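Local atomic coordinates of Sel1 repeat family protein (Pseudomonas aeruginosa, PDB entry 6LCH), a protein that probably acts as an immunity protein that protects the bacterium against the type VI secretion effector PldB, using a helical Sel1-repeat scaffold. Residues P133-I144 and Y156-P167. Residues are numbered along the deposited sequence; the frame is centred on the assembly and turned at random.
Sequences PPALTELGKFYI and YTHCAASQGYAP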
# COMPACT_ATOMS: atom_id res chain seq x y z
N PRO A 133 -5.21 2.34 -5.73
CA PRO A 133 -5.12 1.11 -4.92
C PRO A 133 -5.30 1.38 -3.43
O PRO A 133 -5.98 0.58 -2.76
CB PRO A 133 -3.70 0.59 -5.23
CG PRO A 133 -3.42 1.12 -6.61
CD PRO A 133 -4.06 2.48 -6.65
N PRO A 134 -4.73 2.45 -2.85
CA PRO A 134 -5.03 2.72 -1.44
C PRO A 134 -6.50 2.96 -1.17
O PRO A 134 -7.04 2.44 -0.18
CB PRO A 134 -4.19 3.96 -1.13
CG PRO A 134 -3.03 3.85 -2.06
CD PRO A 134 -3.63 3.32 -3.32
N ALA A 135 -7.18 3.72 -2.02
CA ALA A 135 -8.59 4.01 -1.77
C ALA A 135 -9.45 2.76 -1.89
O ALA A 135 -10.37 2.56 -1.08
CB ALA A 135 -9.08 5.10 -2.73
N LEU A 136 -9.17 1.91 -2.87
CA LEU A 136 -9.94 0.68 -3.02
C LEU A 136 -9.70 -0.27 -1.86
O LEU A 136 -10.60 -1.01 -1.46
CB LEU A 136 -9.59 -0.01 -4.34
CG LEU A 136 -9.98 0.64 -5.67
CD1 LEU A 136 -9.10 0.08 -6.76
CD2 LEU A 136 -11.44 0.40 -5.99
N THR A 137 -8.48 -0.27 -1.31
CA THR A 137 -8.16 -1.13 -0.17
C THR A 137 -8.87 -0.67 1.10
O THR A 137 -9.36 -1.49 1.87
CB THR A 137 -6.65 -1.16 0.03
OG1 THR A 137 -6.02 -1.64 -1.16
CG2 THR A 137 -6.27 -2.06 1.20
N GLU A 138 -8.91 0.65 1.34
CA GLU A 138 -9.61 1.16 2.52
C GLU A 138 -11.10 0.87 2.43
O GLU A 138 -11.72 0.47 3.43
CB GLU A 138 -9.37 2.66 2.67
CG GLU A 138 -10.25 3.32 3.73
CD GLU A 138 -9.86 2.92 5.15
OE1 GLU A 138 -8.67 2.58 5.36
OE2 GLU A 138 -10.73 2.95 6.04
N LEU A 139 -11.70 1.09 1.26
CA LEU A 139 -13.11 0.75 1.08
C LEU A 139 -13.34 -0.74 1.30
O LEU A 139 -14.33 -1.14 1.92
CB LEU A 139 -13.58 1.17 -0.31
CG LEU A 139 -13.74 2.68 -0.56
CD1 LEU A 139 -13.87 2.96 -2.04
CD2 LEU A 139 -14.93 3.24 0.20
N GLY A 140 -12.43 -1.57 0.80
CA GLY A 140 -12.50 -2.99 1.07
C GLY A 140 -12.53 -3.30 2.55
O GLY A 140 -13.29 -4.16 3.00
N LYS A 141 -11.73 -2.59 3.34
CA LYS A 141 -11.69 -2.83 4.78
C LYS A 141 -13.00 -2.44 5.45
O LYS A 141 -13.45 -3.11 6.38
CB LYS A 141 -10.52 -2.07 5.40
CG LYS A 141 -9.17 -2.74 5.13
CD LYS A 141 -8.05 -1.72 4.97
CE LYS A 141 -7.64 -1.12 6.30
NZ LYS A 141 -6.33 -0.41 6.20
N PHE A 142 -13.63 -1.34 5.00
CA PHE A 142 -14.91 -0.94 5.56
C PHE A 142 -16.02 -1.89 5.15
O PHE A 142 -16.88 -2.25 5.96
CB PHE A 142 -15.24 0.50 5.14
CG PHE A 142 -16.60 0.97 5.58
CD1 PHE A 142 -16.78 1.51 6.85
CD2 PHE A 142 -17.70 0.89 4.74
CE1 PHE A 142 -18.03 1.96 7.26
CE2 PHE A 142 -18.95 1.33 5.15
CZ PHE A 142 -19.11 1.86 6.41
N TYR A 143 -16.00 -2.33 3.89
CA TYR A 143 -17.09 -3.15 3.37
C TYR A 143 -17.03 -4.58 3.89
O TYR A 143 -18.07 -5.18 4.17
CB TYR A 143 -17.06 -3.14 1.85
CG TYR A 143 -17.60 -1.87 1.25
CD1 TYR A 143 -18.71 -1.24 1.78
CD2 TYR A 143 -16.99 -1.29 0.15
CE1 TYR A 143 -19.21 -0.08 1.24
CE2 TYR A 143 -17.47 -0.13 -0.40
CZ TYR A 143 -18.58 0.48 0.14
OH TYR A 143 -19.07 1.64 -0.40
N ILE A 144 -15.83 -5.14 4.02
CA ILE A 144 -15.72 -6.54 4.43
C ILE A 144 -16.14 -6.70 5.89
O ILE A 144 -16.96 -7.57 6.22
CB ILE A 144 -14.28 -7.05 4.21
CG1 ILE A 144 -13.96 -7.11 2.72
CG2 ILE A 144 -14.10 -8.44 4.84
CD1 ILE A 144 -12.47 -7.20 2.44
N TYR A 156 -13.25 -4.74 -4.60
CA TYR A 156 -12.38 -3.57 -4.60
C TYR A 156 -10.97 -3.92 -4.17
O TYR A 156 -10.00 -3.42 -4.73
CB TYR A 156 -12.96 -2.49 -3.69
CG TYR A 156 -14.13 -1.76 -4.30
CD1 TYR A 156 -14.36 -1.82 -5.66
CD2 TYR A 156 -15.00 -1.02 -3.51
CE1 TYR A 156 -15.43 -1.15 -6.23
CE2 TYR A 156 -16.06 -0.35 -4.07
CZ TYR A 156 -16.28 -0.42 -5.42
OH TYR A 156 -17.34 0.24 -5.98
N THR A 157 -10.84 -4.79 -3.16
CA THR A 157 -9.51 -5.22 -2.74
C THR A 157 -8.84 -6.04 -3.83
O THR A 157 -7.61 -5.99 -3.97
CB THR A 157 -9.60 -6.01 -1.44
OG1 THR A 157 -10.57 -5.40 -0.58
CG2 THR A 157 -8.26 -6.00 -0.73
N HIS A 158 -9.62 -6.79 -4.62
CA HIS A 158 -9.03 -7.52 -5.74
C HIS A 158 -8.59 -6.58 -6.85
O HIS A 158 -7.56 -6.81 -7.49
CB HIS A 158 -10.01 -8.57 -6.27
CG HIS A 158 -9.85 -9.92 -5.64
ND1 HIS A 158 -8.85 -10.79 -6.01
CD2 HIS A 158 -10.55 -10.54 -4.66
CE1 HIS A 158 -8.94 -11.89 -5.29
NE2 HIS A 158 -9.97 -11.77 -4.46
N CYS A 159 -9.34 -5.50 -7.08
CA CYS A 159 -8.92 -4.50 -8.06
C CYS A 159 -7.59 -3.88 -7.66
O CYS A 159 -6.74 -3.62 -8.52
CB CYS A 159 -10.00 -3.43 -8.20
SG CYS A 159 -9.73 -2.24 -9.53
N ALA A 160 -7.40 -3.65 -6.36
CA ALA A 160 -6.18 -3.00 -5.89
C ALA A 160 -4.97 -3.92 -6.03
O ALA A 160 -3.89 -3.47 -6.44
CB ALA A 160 -6.35 -2.55 -4.44
N ALA A 161 -5.11 -5.21 -5.69
CA ALA A 161 -3.95 -6.09 -5.76
C ALA A 161 -3.56 -6.42 -7.19
O ALA A 161 -2.38 -6.64 -7.47
CB ALA A 161 -4.20 -7.38 -5.00
N SER A 162 -4.53 -6.46 -8.11
CA SER A 162 -4.20 -6.71 -9.51
C SER A 162 -3.29 -5.63 -10.08
O SER A 162 -2.61 -5.87 -11.08
CB SER A 162 -5.48 -6.83 -10.36
OG SER A 162 -6.14 -5.58 -10.50
N GLN A 163 -3.26 -4.45 -9.46
CA GLN A 163 -2.34 -3.39 -9.84
C GLN A 163 -1.00 -3.49 -9.11
O GLN A 163 -0.19 -2.56 -9.20
CB GLN A 163 -2.98 -2.02 -9.58
CG GLN A 163 -4.37 -1.89 -10.21
CD GLN A 163 -5.00 -0.53 -9.97
OE1 GLN A 163 -4.43 0.51 -10.32
NE2 GLN A 163 -6.20 -0.53 -9.40
N GLY A 164 -0.76 -4.58 -8.39
CA GLY A 164 0.51 -4.80 -7.73
C GLY A 164 0.66 -4.15 -6.39
O GLY A 164 1.79 -4.04 -5.89
N TYR A 165 -0.44 -3.71 -5.77
CA TYR A 165 -0.40 -3.00 -4.50
C TYR A 165 -0.37 -4.03 -3.37
O TYR A 165 -1.37 -4.70 -3.10
CB TYR A 165 -1.61 -2.08 -4.40
CG TYR A 165 -1.71 -1.26 -3.13
CD1 TYR A 165 -2.74 -1.47 -2.23
CD2 TYR A 165 -0.77 -0.28 -2.84
CE1 TYR A 165 -2.84 -0.72 -1.08
CE2 TYR A 165 -0.87 0.48 -1.68
CZ TYR A 165 -1.91 0.25 -0.81
OH TYR A 165 -2.02 0.99 0.34
N ALA A 166 0.79 -4.14 -2.71
CA ALA A 166 0.99 -5.21 -1.73
C ALA A 166 0.02 -5.19 -0.56
O ALA A 166 -0.48 -6.27 -0.19
CB ALA A 166 2.44 -5.17 -1.23
N PRO A 167 -0.29 -4.05 0.08
CA PRO A 167 -1.20 -4.10 1.24
C PRO A 167 -2.59 -4.62 0.91
O PRO A 167 -3.29 -5.06 1.82
CB PRO A 167 -1.25 -2.64 1.71
CG PRO A 167 -0.00 -2.03 1.19
CD PRO A 167 0.23 -2.69 -0.13
O HOH W 1 -9.28 -4.24 1.91
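Leu136 and Tyr156 meet at about a right angle where helix 133-146 packs against helix 150-162, and Leu136 shows how the two methyls of one leucine can serve two neighbours. The leucine's CD2 lies 3.7 Å from CD1 of the Tyr156 ring, while its CD1 turns to the sulfur of Cys159, which is disulfide-bonded to Cys10. Farther along, Tyr143 CE2 comes to the edge of the Tyr156 ring, and the hydroxyl of Tyr156 is bound by the backbone N of Phe8. Thr157 OG1 packs 3.5 Å from Gly140 CA, where there is no side chain, and the small Ala160 CB lies 3.4 Å from Thr137 OG1. A water donates to both Thr137 O and Thr157 OG1, bridging the helices; Thr157 OG1 also hydrogen-bonds Gly153 O in its own helix.

At the N-terminal end of helix 133-146, Tyr165 extends its ring against the first turn, with CG anti to the backbone N (chi1 -179°). Pro133 CB touches Tyr165 CG at 3.4 Å. Pro133 C and Pro134 N lie toward the rim of one face, Pro167 CD over the centre of the opposite one, and Thr137 OG1 at the edge, 3.3 Å from Tyr165 CE1. Thr137 OG1 donates to Pro133 O at 2.7 Å, which helps to fix the Thr137 side chain; Thr137 N reaches the same oxygen from the opposite face of its plane. The axes of segments 133-144 and 156-162 approach to 7.7 Å at 151°, the antiparallel helical hairpin of a Sel1 repeat, and Tyr165, N-cap of helix 166-178, links it to the next helix of the solenoid.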